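Local coordinates for sortase (Actinomyces oris, PDB 2XWG), which is a class C sortase of fimbrial assembly, probably a transpeptidase that links pilin subunits through an acyl-thioester intermediate, at residues His111-Arg123 / Glu127-Pro138. Numbering follows the deposited sequence.
With CA (calcium ion), chain F.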
ATOM      1  N   HIS A 111      12.770  10.219  -4.484  1.00 29.68           N
ATOM      2  CA  HIS A 111      13.753   9.193  -4.786  1.00 27.78           C
ATOM      3  C   HIS A 111      13.413   7.866  -4.119  1.00 26.35           C
ATOM      4  O   HIS A 111      14.292   7.140  -3.674  1.00 29.95           O
ATOM      5  CB  HIS A 111      15.139   9.694  -4.377  1.00 30.72           C
ATOM      6  CG  HIS A 111      15.448  11.057  -4.911  1.00 34.68           C
ATOM      7  ND1 HIS A 111      15.849  11.274  -6.209  1.00 37.87           N
ATOM      8  CD2 HIS A 111      15.382  12.281  -4.336  1.00 35.47           C
ATOM      9  CE1 HIS A 111      16.020  12.567  -6.410  1.00 33.60           C
ATOM     10  NE2 HIS A 111      15.749  13.201  -5.287  1.00 34.53           N
ATOM     11  N   VAL A 112      12.125   7.562  -4.022  1.00 26.14           N
ATOM     12  CA  VAL A 112      11.706   6.253  -3.562  1.00 25.56           C
ATOM     13  C   VAL A 112      11.432   5.356  -4.753  1.00 28.90           C
ATOM     14  O   VAL A 112      10.591   5.688  -5.598  1.00 29.31           O
ATOM     15  CB  VAL A 112      10.429   6.315  -2.766  1.00 25.95           C
ATOM     16  CG1 VAL A 112       9.768   4.962  -2.789  1.00 21.50           C
ATOM     17  CG2 VAL A 112      10.717   6.774  -1.337  1.00 26.75           C
ATOM     18  N   SER A 113      12.156   4.239  -4.818  1.00 28.18           N
ATOM     19  CA  SER A 113      11.945   3.185  -5.812  1.00 27.01           C
ATOM     20  C   SER A 113      12.037   1.842  -5.113  1.00 25.94           C
ATOM     21  O   SER A 113      13.132   1.354  -4.876  1.00 25.07           O
ATOM     22  CB  SER A 113      13.030   3.245  -6.877  1.00 27.44           C
ATOM     23  OG  SER A 113      12.851   2.190  -7.787  1.00 32.07           O
ATOM     24  N   LEU A 114      10.890   1.251  -4.779  1.00 24.77           N
ATOM     25  CA  LEU A 114      10.845   0.085  -3.894  1.00 24.87           C
ATOM     26  C   LEU A 114       9.873  -1.005  -4.378  1.00 26.71           C
ATOM     27  O   LEU A 114       8.877  -0.695  -5.022  1.00 25.68           O
ATOM     28  CB  LEU A 114      10.416   0.518  -2.490  1.00 23.13           C
ATOM     29  CG  LEU A 114      11.340   1.439  -1.701  1.00 26.88           C
ATOM     30  CD1 LEU A 114      10.608   2.016  -0.484  1.00 22.94           C
ATOM     31  CD2 LEU A 114      12.581   0.670  -1.274  1.00 22.04           C
ATOM     32  N   PRO A 115      10.160  -2.282  -4.046  1.00 20.71           N
ATOM     33  CA  PRO A 115       9.278  -3.422  -4.263  1.00 19.81           C
ATOM     34  C   PRO A 115       8.214  -3.462  -3.199  1.00 25.83           C
ATOM     35  O   PRO A 115       8.466  -2.975  -2.098  1.00 29.78           O
ATOM     36  CB  PRO A 115      10.208  -4.608  -4.054  1.00 20.70           C
ATOM     37  CG  PRO A 115      11.188  -4.121  -3.070  1.00 22.70           C
ATOM     38  CD  PRO A 115      11.454  -2.718  -3.500  1.00 23.09           C
ATOM     39  N   ILE A 116       7.056  -4.042  -3.521  1.00 27.29           N
ATOM     40  CA  ILE A 116       5.922  -4.169  -2.613  1.00 24.42           C
ATOM     41  C   ILE A 116       5.654  -5.655  -2.399  1.00 27.19           C
ATOM     42  O   ILE A 116       5.616  -6.423  -3.353  1.00 27.65           O
ATOM     43  CB  ILE A 116       4.686  -3.547  -3.243  1.00 24.74           C
ATOM     44  CG1 ILE A 116       4.898  -2.055  -3.426  1.00 24.77           C
ATOM     45  CG2 ILE A 116       3.476  -3.803  -2.406  1.00 25.11           C
ATOM     46  CD1 ILE A 116       3.849  -1.384  -4.256  1.00 25.57           C
ATOM     47  N   TYR A 117       5.482  -6.061  -1.149  1.00 26.77           N
ATOM     48  CA  TYR A 117       5.249  -7.453  -0.823  1.00 25.12           C
ATOM     49  C   TYR A 117       3.945  -7.597  -0.063  1.00 30.17           C
ATOM     50  O   TYR A 117       3.430  -6.622   0.504  1.00 30.18           O
ATOM     51  CB  TYR A 117       6.374  -7.999   0.058  1.00 28.18           C
ATOM     52  CG  TYR A 117       7.749  -7.948  -0.559  1.00 27.66           C
ATOM     53  CD1 TYR A 117       8.140  -8.882  -1.497  1.00 21.80           C
ATOM     54  CD2 TYR A 117       8.666  -6.968  -0.187  1.00 24.71           C
ATOM     55  CE1 TYR A 117       9.405  -8.851  -2.055  1.00 21.78           C
ATOM     56  CE2 TYR A 117       9.929  -6.922  -0.749  1.00 24.72           C
ATOM     57  CZ  TYR A 117      10.293  -7.877  -1.684  1.00 25.37           C
ATOM     58  OH  TYR A 117      11.552  -7.842  -2.254  1.00 24.74           O
ATOM     59  N   HIS A 118       3.421  -8.821  -0.056  1.00 30.68           N
ATOM     60  CA  HIS A 118       2.231  -9.165   0.716  1.00 32.40           C
ATOM     61  C   HIS A 118       2.493  -8.945   2.196  1.00 29.52           C
ATOM     62  O   HIS A 118       3.507  -9.393   2.711  1.00 33.87           O
ATOM     63  CB  HIS A 118       1.907 -10.651   0.541  1.00 30.72           C
ATOM     64  CG  HIS A 118       1.358 -11.014  -0.803  1.00 35.89           C
ATOM     65  ND1 HIS A 118       2.165 -11.300  -1.884  1.00 34.14           N
ATOM     66  CD2 HIS A 118       0.082 -11.175  -1.231  1.00 34.16           C
ATOM     67  CE1 HIS A 118       1.408 -11.595  -2.924  1.00 36.44           C
ATOM     68  NE2 HIS A 118       0.140 -11.520  -2.556  1.00 37.24           N
ATOM     69  N   GLY A 119       1.563  -8.297   2.884  1.00 32.32           N
ATOM     70  CA  GLY A 119       1.581  -8.224   4.339  1.00 33.37           C
ATOM     71  C   GLY A 119       2.449  -7.138   4.967  1.00 33.54           C
ATOM     72  O   GLY A 119       3.200  -6.440   4.270  1.00 27.94           O
ATOM     73  N   THR A 120       2.363  -7.011   6.291  1.00 26.65           N
ATOM     74  CA  THR A 120       3.101  -5.969   6.983  1.00 28.25           C
ATOM     75  C   THR A 120       3.786  -6.491   8.243  1.00 31.83           C
ATOM     76  O   THR A 120       3.989  -5.764   9.216  1.00 28.25           O
ATOM     77  CB  THR A 120       2.185  -4.774   7.334  1.00 29.25           C
ATOM     78  OG1 THR A 120       1.062  -5.248   8.084  1.00 32.20           O
ATOM     79  CG2 THR A 120       1.678  -4.111   6.076  1.00 26.70           C
ATOM     80  N   ASP A 121       4.148  -7.761   8.225  1.00 32.86           N
ATOM     81  CA  ASP A 121       4.915  -8.311   9.325  1.00 36.88           C
ATOM     82  C   ASP A 121       6.267  -7.631   9.351  1.00 34.53           C
ATOM     83  O   ASP A 121       6.687  -7.032   8.367  1.00 33.56           O
ATOM     84  CB  ASP A 121       5.088  -9.801   9.131  1.00 38.03           C
ATOM     85  CG  ASP A 121       5.746 -10.110   7.839  1.00 40.41           C
ATOM     86  OD1 ASP A 121       5.079  -9.983   6.776  1.00 36.13           O
ATOM     87  OD2 ASP A 121       6.944 -10.439   7.891  1.00 46.31           O
ATOM     88  N   SER A 122       6.951  -7.720  10.481  1.00 40.21           N
ATOM     89  CA  SER A 122       8.203  -7.006  10.666  1.00 35.53           C
ATOM     90  C   SER A 122       9.260  -7.417   9.630  1.00 36.88           C
ATOM     91  O   SER A 122       9.992  -6.573   9.141  1.00 34.27           O
ATOM     92  CB  SER A 122       8.720  -7.203  12.089  1.00 33.28           C
ATOM     93  OG  SER A 122       9.219  -8.523  12.269  1.00 43.49           O
ATOM     94  N   ARG A 123       9.328  -8.697   9.269  1.00 40.68           N
ATOM     95  CA  ARG A 123      10.330  -9.136   8.306  1.00 40.25           C
ATOM     96  C   ARG A 123      10.078  -8.464   6.961  1.00 38.83           C
ATOM     97  O   ARG A 123      11.015  -8.011   6.297  1.00 40.73           O
ATOM     98  CB  ARG A 123      10.313 -10.669   8.105  1.00 47.59           C
ATOM     99  CG  ARG A 123      10.878 -11.521   9.248  1.00 58.36           C
ATOM    100  CD  ARG A 123       9.818 -12.515   9.775  1.00 65.81           C
ATOM    101  NE  ARG A 123       8.706 -11.798  10.414  1.00 66.70           N
ATOM    102  CZ  ARG A 123       8.547 -11.669  11.733  1.00 63.58           C
ATOM    103  NH1 ARG A 123       9.416 -12.237  12.575  1.00 59.11           N
ATOM    104  NH2 ARG A 123       7.510 -10.983  12.210  1.00 58.32           N
ATOM    105  N   GLU A 127      12.222  -5.624   4.333  1.00 33.82           N
ATOM    106  CA  GLU A 127      12.565  -5.985   2.962  1.00 34.97           C
ATOM    107  C   GLU A 127      12.051  -5.006   1.892  1.00 34.53           C
ATOM    108  O   GLU A 127      12.615  -4.940   0.796  1.00 37.80           O
ATOM    109  CB  GLU A 127      12.093  -7.415   2.641  1.00 36.98           C
ATOM    110  CG  GLU A 127      12.961  -8.522   3.248  1.00 43.21           C
ATOM    111  CD  GLU A 127      14.461  -8.253   3.051  1.00 57.09           C
ATOM    112  OE1 GLU A 127      14.928  -8.282   1.876  1.00 59.91           O
ATOM    113  OE2 GLU A 127      15.167  -7.993   4.071  1.00 56.73           O
ATOM    114  N   GLY A 128      10.984  -4.266   2.191  1.00 30.08           N
ATOM    115  CA  GLY A 128      10.480  -3.249   1.278  1.00 25.96           C
ATOM    116  C   GLY A 128       9.177  -2.625   1.735  1.00 27.39           C
ATOM    117  O   GLY A 128       8.913  -2.511   2.916  1.00 27.10           O
ATOM    118  N   VAL A 129       8.347  -2.212   0.796  1.00 26.17           N
ATOM    119  CA  VAL A 129       7.040  -1.699   1.144  1.00 24.20           C
ATOM    120  C   VAL A 129       6.084  -2.876   1.353  1.00 29.69           C
ATOM    121  O   VAL A 129       6.021  -3.797   0.526  1.00 29.98           O
ATOM    122  CB  VAL A 129       6.513  -0.775   0.029  1.00 25.97           C
ATOM    123  CG1 VAL A 129       5.087  -0.392   0.312  1.00 28.31           C
ATOM    124  CG2 VAL A 129       7.389   0.474  -0.087  1.00 23.24           C
ATOM    125  N   GLY A 130       5.351  -2.874   2.465  1.00 28.98           N
ATOM    126  CA  GLY A 130       4.416  -3.948   2.745  1.00 26.12           C
ATOM    127  C   GLY A 130       3.007  -3.521   2.404  1.00 29.65           C
ATOM    128  O   GLY A 130       2.610  -2.393   2.662  1.00 33.45           O
ATOM    129  N   HIS A 131       2.240  -4.421   1.817  1.00 29.42           N
ATOM    130  CA  HIS A 131       0.863  -4.121   1.478  1.00 26.85           C
ATOM    131  C   HIS A 131      -0.096  -4.576   2.564  1.00 31.95           C
ATOM    132  O   HIS A 131      -0.003  -5.706   3.060  1.00 28.98           O
ATOM    133  CB  HIS A 131       0.481  -4.814   0.199  1.00 29.72           C
ATOM    134  CG  HIS A 131      -0.979  -4.740  -0.084  1.00 29.70           C
ATOM    135  ND1 HIS A 131      -1.836  -5.788   0.166  1.00 32.34           N
ATOM    136  CD2 HIS A 131      -1.738  -3.729  -0.562  1.00 29.09           C
ATOM    137  CE1 HIS A 131      -3.065  -5.433  -0.169  1.00 33.05           C
ATOM    138  NE2 HIS A 131      -3.031  -4.189  -0.612  1.00 36.12           N
ATOM    139  N   LEU A 132      -1.036  -3.702   2.919  1.00 34.34           N
ATOM    140  CA  LEU A 132      -1.865  -3.928   4.097  1.00 33.07           C
ATOM    141  C   LEU A 132      -3.012  -4.904   3.855  1.00 36.02           C
ATOM    142  O   LEU A 132      -4.033  -4.536   3.266  1.00 38.48           O
ATOM    143  CB  LEU A 132      -2.396  -2.607   4.638  1.00 34.38           C
ATOM    144  CG  LEU A 132      -3.014  -2.706   6.021  1.00 34.64           C
ATOM    145  CD1 LEU A 132      -2.057  -3.416   6.947  1.00 40.31           C
ATOM    146  CD2 LEU A 132      -3.328  -1.342   6.554  1.00 31.02           C
ATOM    147  N   PHE A 133      -2.831  -6.142   4.323  1.00 31.20           N
ATOM    148  CA  PHE A 133      -3.856  -7.166   4.221  1.00 32.95           C
ATOM    149  C   PHE A 133      -5.157  -6.624   4.779  1.00 39.32           C
ATOM    150  O   PHE A 133      -5.213  -6.131   5.902  1.00 41.90           O
ATOM    151  CB  PHE A 133      -3.434  -8.432   4.957  1.00 38.91           C
ATOM    152  CG  PHE A 133      -4.502  -9.503   5.017  1.00 40.80           C
ATOM    153  CD1 PHE A 133      -4.911 -10.167   3.866  1.00 41.51           C
ATOM    154  CD2 PHE A 133      -5.065  -9.871   6.235  1.00 40.94           C
ATOM    155  CE1 PHE A 133      -5.883 -11.160   3.916  1.00 43.57           C
ATOM    156  CE2 PHE A 133      -6.035 -10.858   6.298  1.00 45.10           C
ATOM    157  CZ  PHE A 133      -6.443 -11.514   5.126  1.00 47.60           C
ATOM    158  N   GLY A 134      -6.204  -6.696   3.971  1.00 42.37           N
ATOM    159  CA  GLY A 134      -7.467  -6.101   4.338  1.00 40.73           C
ATOM    160  C   GLY A 134      -7.817  -5.000   3.374  1.00 43.78           C
ATOM    161  O   GLY A 134      -8.987  -4.652   3.254  1.00 52.92           O
ATOM    162  N   THR A 135      -6.815  -4.447   2.687  1.00 41.56           N
ATOM    163  CA  THR A 135      -7.072  -3.374   1.722  1.00 40.47           C
ATOM    164  C   THR A 135      -6.968  -3.910   0.291  1.00 42.24           C
ATOM    165  O   THR A 135      -6.549  -5.046   0.083  1.00 40.43           O
ATOM    166  CB  THR A 135      -6.124  -2.173   1.924  1.00 36.61           C
ATOM    167  OG1 THR A 135      -4.787  -2.547   1.584  1.00 38.17           O
ATOM    168  CG2 THR A 135      -6.143  -1.739   3.368  1.00 41.32           C
ATOM    169  N   SER A 136      -7.370  -3.099  -0.680  1.00 35.82           N
ATOM    170  CA  SER A 136      -7.379  -3.513  -2.069  1.00 36.90           C
ATOM    171  C   SER A 136      -5.965  -3.794  -2.567  1.00 36.09           C
ATOM    172  O   SER A 136      -5.030  -3.065  -2.251  1.00 35.96           O
ATOM    173  CB  SER A 136      -8.005  -2.413  -2.931  1.00 40.85           C
ATOM    174  OG  SER A 136      -9.227  -1.945  -2.380  1.00 42.86           O
ATOM    175  N   LEU A 137      -5.811  -4.849  -3.353  1.00 33.33           N
ATOM    176  CA  LEU A 137      -4.549  -5.121  -4.027  1.00 30.68           C
ATOM    177  C   LEU A 137      -4.198  -3.949  -4.934  1.00 30.54           C
ATOM    178  O   LEU A 137      -5.088  -3.310  -5.479  1.00 36.25           O
ATOM    179  CB  LEU A 137      -4.677  -6.411  -4.844  1.00 32.01           C
ATOM    180  CG  LEU A 137      -5.038  -7.656  -4.031  1.00 30.67           C
ATOM    181  CD1 LEU A 137      -5.200  -8.860  -4.928  1.00 35.03           C
ATOM    182  CD2 LEU A 137      -4.000  -7.921  -2.955  1.00 25.84           C
ATOM    183  N   PRO A 138      -2.901  -3.658  -5.112  1.00 31.22           N
ATOM    184  CA  PRO A 138      -2.518  -2.489  -5.921  1.00 31.64           C
ATOM    185  C   PRO A 138      -2.597  -2.723  -7.437  1.00 38.24           C
ATOM    186  O   PRO A 138      -1.555  -2.743  -8.115  1.00 36.27           O
ATOM    187  CB  PRO A 138      -1.061  -2.253  -5.517  1.00 28.14           C
ATOM    188  CG  PRO A 138      -0.556  -3.596  -5.122  1.00 23.27           C
ATOM    189  CD  PRO A 138      -1.729  -4.337  -4.526  1.00 30.41           C
TER
HETATM  190 CA    CA F1286       1.500  -5.884  10.720  1.00 44.82          CA
HETATM  191  O   HOH W   1      13.814  -6.695  -0.927  1.00 36.43           O
HETATM  192  O   HOH W   2      -0.969  -6.900   6.974  1.00 35.97           O
HETATM  193  O   HOH W   3       0.830  -8.646  10.557  1.00 41.66           O
HETATM  194  O   HOH W   4      -0.949  -5.287  12.004  1.00 45.45           O
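Strands 112-118 and 129-131 are the parallel neighbours of a beta-alpha-beta crossover, with Ile116 bridged to Val129 and Tyr117 to Gly130. Val129 grips the partner strand from both ends of its backbone: its N donates to Pro115 O (3.0 Å), its O accepts from Tyr117 N (2.9 Å). The ladder continues with His131 N on Tyr117 O (2.8 Å). Ile116 and Val129 lie side by side on one face; with CG1 anti to its carbonyl carbon (chi1 -64°), Ile116 lays CG1 4.0 Å from Val129 CB, while its CG2 meets His131 CB. Replacing Ile116 by an alanine removes both branches and would probably open a gap beside Val129 CB and His131 CB, with Val129 keeping Leu114. Leu114 CD1 reaches Val129 CG2 (3.6 Å), the two side chains crossing at about a right angle. On the other face the Tyr117 ring turns an edge to Glu127 O, and a water joins its OH to that carbonyl. His131 NE2 donates to Ser136 O (2.8 Å) and ND1 is hydrogen-bonded to Tyr92 OH, fixing the imidazole. Past the strand, Thr120 OG1 binds a calcium ion together with Pro77 O and Glu80 O. Short helix 122-127 completes the crossover within the sortase beta-barrel.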